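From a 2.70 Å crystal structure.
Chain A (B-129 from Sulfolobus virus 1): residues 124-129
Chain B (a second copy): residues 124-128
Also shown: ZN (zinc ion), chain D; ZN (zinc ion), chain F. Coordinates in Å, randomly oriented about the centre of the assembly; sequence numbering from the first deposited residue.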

ATOM      1  N   HIS A 124       5.667   8.250  -6.865  1.00 26.88           N
ATOM      2  CA  HIS A 124       4.890   7.526  -5.842  1.00 26.82           C
ATOM      3  C   HIS A 124       3.429   7.342  -6.225  1.00 26.82           C
ATOM      4  O   HIS A 124       2.681   6.630  -5.543  1.00 26.71           O
ATOM      5  N   ASN A 125       3.051   7.985  -7.327  1.00 27.12           N
ATOM      6  CA  ASN A 125       1.740   7.844  -7.937  1.00 27.33           C
ATOM      7  C   ASN A 125       0.581   8.308  -7.069  1.00 27.55           C
ATOM      8  O   ASN A 125      -0.523   7.774  -7.161  1.00 27.57           O
ATOM      9  N   ILE A 126       0.829   9.315  -6.243  1.00 27.82           N
ATOM     10  CA  ILE A 126      -0.232   9.916  -5.448  1.00 28.04           C
ATOM     11  C   ILE A 126      -0.408  11.346  -5.932  1.00 28.25           C
ATOM     12  O   ILE A 126       0.444  12.206  -5.704  1.00 28.27           O
ATOM     13  N   CYS A 127      -1.531  11.577  -6.605  1.00 28.50           N
ATOM     14  CA  CYS A 127      -1.710  12.743  -7.457  1.00 28.67           C
ATOM     15  C   CYS A 127      -2.996  13.490  -7.125  1.00 28.91           C
ATOM     16  O   CYS A 127      -4.001  12.877  -6.757  1.00 28.93           O
ATOM     17  N   VAL A 128      -2.954  14.814  -7.257  1.00 29.16           N
ATOM     18  CA  VAL A 128      -4.130  15.659  -7.045  1.00 29.34           C
ATOM     19  C   VAL A 128      -4.188  16.799  -8.060  1.00 29.46           C
ATOM     20  O   VAL A 128      -3.155  17.305  -8.505  1.00 29.48           O
ATOM     21  N   SER A 129      -5.408  17.186  -8.424  1.00 29.59           N
ATOM     22  CA  SER A 129      -5.646  18.365  -9.259  1.00 29.67           C
ATOM     23  C   SER A 129      -5.105  19.628  -8.593  1.00 29.68           C
ATOM     24  O   SER A 129      -4.155  20.240  -9.082  1.00 29.70           O
TER
ATOM     25  N   HIS B 124      -9.317   8.153  -5.972  1.00 26.85           N
ATOM     26  CA  HIS B 124      -8.253   7.469  -5.238  1.00 26.81           C
ATOM     27  C   HIS B 124      -6.854   8.061  -5.427  1.00 26.65           C
ATOM     28  O   HIS B 124      -5.924   7.639  -4.754  1.00 26.59           O
ATOM     29  N   ASN B 125      -6.700   9.021  -6.337  1.00 26.40           N
ATOM     30  CA  ASN B 125      -5.427   9.750  -6.518  1.00 26.23           C
ATOM     31  C   ASN B 125      -4.378   9.021  -7.367  1.00 26.08           C
ATOM     32  O   ASN B 125      -3.225   9.453  -7.438  1.00 26.07           O
ATOM     33  N   ILE B 126      -4.781   7.933  -8.016  1.00 25.92           N
ATOM     34  CA  ILE B 126      -3.868   7.137  -8.837  1.00 25.79           C
ATOM     35  C   ILE B 126      -4.096   7.443 -10.313  1.00 25.71           C
ATOM     36  O   ILE B 126      -5.035   6.938 -10.931  1.00 25.70           O
ATOM     37  N   CYS B 127      -3.211   8.264 -10.866  1.00 25.61           N
ATOM     38  CA  CYS B 127      -3.352   8.776 -12.222  1.00 25.56           C
ATOM     39  C   CYS B 127      -2.113   8.416 -13.035  1.00 25.48           C
ATOM     40  O   CYS B 127      -1.024   8.253 -12.482  1.00 25.47           O
ATOM     41  N   VAL B 128      -2.292   8.288 -14.346  1.00 25.40           N
ATOM     42  CA  VAL B 128      -1.208   7.880 -15.244  1.00 25.36           C
ATOM     43  C   VAL B 128      -0.482   9.095 -15.819  1.00 25.34           C
ATOM     44  O   VAL B 128      -0.988  10.217 -15.773  1.00 25.34           O
TER

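Two copies of one chain meet here through short loop segments, with no regular strand pairing to set a register. The nearest CA atoms across the contact belong to Cys A127 and Asn B125, 4.9 Å apart, and the buried surface, 319 Å² summed over both sides, is concentrated in Asn B125 (73 Å²), Asn A125 (63 Å²) and Cys A127 (62 Å²).

Asn B125 is the first residue after a helix to leave helical phi/psi, with positive phi (82°). Its CA-to-CB bond points toward chain A and chi1 is m (-62°). The backbone does the polar work: Cys A127 N donates to Asn B125 O at 2.8 Å, with an N-H...O angle of 144°, short but somewhat bent. Asn B125 CB lies 4.3 Å from Ile A126 CG2, and its ND2 lies 4.0 Å from Val A128 CG1. Asn B125 ND2 also comes within 3.2 Å of Cys A127 O, but the angle is too poor for a hydrogen bond; OD1 of Asn B125 is satisfied elsewhere in the structure.

The equivalent residue, Asn A125, behaves differently. Phi is again positive (63°), yet CA-to-CB points sideways and chi1 sits between wells at -135°, a setting with which the amide end comes nearer to chain B. There Asn A125 ND2 donates to Cys B127 O at 2.8 Å and 145°, while its OD1 is hydrogen-bonded elsewhere. The same asparagine thus supplies a side-chain donor in one copy and a backbone acceptor in the other, so the two hydrogen bonds are not symmetry mates. Asn A125 O and Asn B125 O approach to 3.2 Å; both are acceptors, so this is proximity without a bond.

Ile B126 points away at CA-to-CB, but with chi1 and chi2 both m (-54°, -57°) its end comes nearer, bringing CD1 to 3.0 Å from Asn A125 O, a tight contact of a methyl with a carbonyl. Its CG2 lies 3.9 Å from Asn A125 ND2.

Cys A127 (chi1 m, -53°) and Cys B127 (chi1 m, -50°) both point sideways. Cys A127 CB meets Cys B127 SG at 4.1 Å, an apolar contact; the two sulfurs are not joined to each other, each residue being covalently bonded elsewhere in the structure.

Neither zinc bridges the stretches. His A124 NE2 binds ZN of chain D at 2.2 Å and His B124 NE2 binds ZN of chain F at 2.2 Å, each ion taking three further ligand atoms from elsewhere in the structure. Both imidazoles remain out of contact with the opposing stretch.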

ATOM      1  CB  HIS A 124       5.017   8.224  -4.493  1.00 26.83           C
ATOM      2  CG  HIS A 124       6.434   8.384  -4.048  1.00 27.01           C
ATOM      3  ND1 HIS A 124       7.150   7.355  -3.477  1.00 27.31           N
ATOM      4  CD2 HIS A 124       7.281   9.436  -4.123  1.00 27.16           C
ATOM      5  CE1 HIS A 124       8.371   7.771  -3.202  1.00 27.51           C
ATOM      6  NE2 HIS A 124       8.478   9.032  -3.583  1.00 27.25           N
ATOM      7  CB  ASN A 125       1.515   6.400  -8.379  1.00 27.33           C
ATOM      8  CG  ASN A 125       0.930   6.310  -9.767  1.00 27.33           C
ATOM      9  OD1 ASN A 125       1.343   5.473 -10.568  1.00 27.32           O
ATOM     10  ND2 ASN A 125      -0.032   7.177 -10.068  1.00 27.33           N
ATOM     11  CB  ILE A 126       0.075   9.841  -3.951  1.00 28.04           C
ATOM     12  CG1 ILE A 126       0.169   8.371  -3.532  1.00 28.04           C
ATOM     13  CG2 ILE A 126      -1.001  10.560  -3.147  1.00 28.04           C
ATOM     14  CD1 ILE A 126       0.331   8.163  -2.048  1.00 28.04           C
ATOM     15  CB  CYS A 127      -1.734  12.300  -8.922  1.00 28.63           C
ATOM     16  SG  CYS A 127      -0.315  11.280  -9.413  1.00 28.34           S
ATOM     17  CB  VAL A 128      -4.163  16.261  -5.619  1.00 29.35           C
ATOM     18  CG1 VAL A 128      -4.245  15.158  -4.572  1.00 29.36           C
ATOM     19  CG2 VAL A 128      -2.945  17.145  -5.376  1.00 29.36           C
ATOM     20  CB  SER A 129      -7.144  18.533  -9.527  1.00 29.68           C
ATOM     21  OG  SER A 129      -7.605  17.570 -10.460  1.00 29.69           O
TER
ATOM     22  CB  HIS B 124      -8.248   5.980  -5.585  1.00 26.84           C
ATOM     23  CG  HIS B 124      -9.537   5.289  -5.272  1.00 27.04           C
ATOM     24  ND1 HIS B 124      -9.874   4.884  -3.998  1.00 27.41           N
ATOM     25  CD2 HIS B 124     -10.577   4.940  -6.066  1.00 27.31           C
ATOM     26  CE1 HIS B 124     -11.064   4.311  -4.023  1.00 27.69           C
ATOM     27  NE2 HIS B 124     -11.511   4.331  -5.265  1.00 27.41           N
ATOM     28  CB  ASN B 125      -4.801  10.144  -5.164  1.00 26.22           C
ATOM     29  CG  ASN B 125      -5.678  11.085  -4.359  1.00 26.21           C
ATOM     30  OD1 ASN B 125      -5.628  11.087  -3.128  1.00 26.21           O
ATOM     31  ND2 ASN B 125      -6.469  11.903  -5.049  1.00 26.20           N
ATOM     32  CB  ILE B 126      -4.048   5.631  -8.581  1.00 25.78           C
ATOM     33  CG1 ILE B 126      -3.924   5.317  -7.088  1.00 25.77           C
ATOM     34  CG2 ILE B 126      -3.022   4.829  -9.371  1.00 25.78           C
ATOM     35  CD1 ILE B 126      -2.628   5.764  -6.459  1.00 25.77           C
ATOM     36  CB  CYS B 127      -3.561  10.293 -12.185  1.00 25.59           C
ATOM     37  SG  CYS B 127      -4.865  10.824 -11.028  1.00 25.75           S
ATOM     38  CB  VAL B 128      -1.739   7.008 -16.402  1.00 25.35           C
ATOM     39  CG1 VAL B 128      -0.606   6.614 -17.342  1.00 25.34           C
ATOM     40  CG2 VAL B 128      -2.438   5.772 -15.858  1.00 25.34           C
TER
HETATM   41 ZN    ZN D1131       9.450  10.700  -2.563  1.00 38.91          ZN
HETATM   42 ZN    ZN F1130     -12.517   2.731  -6.444  1.00 46.93          ZN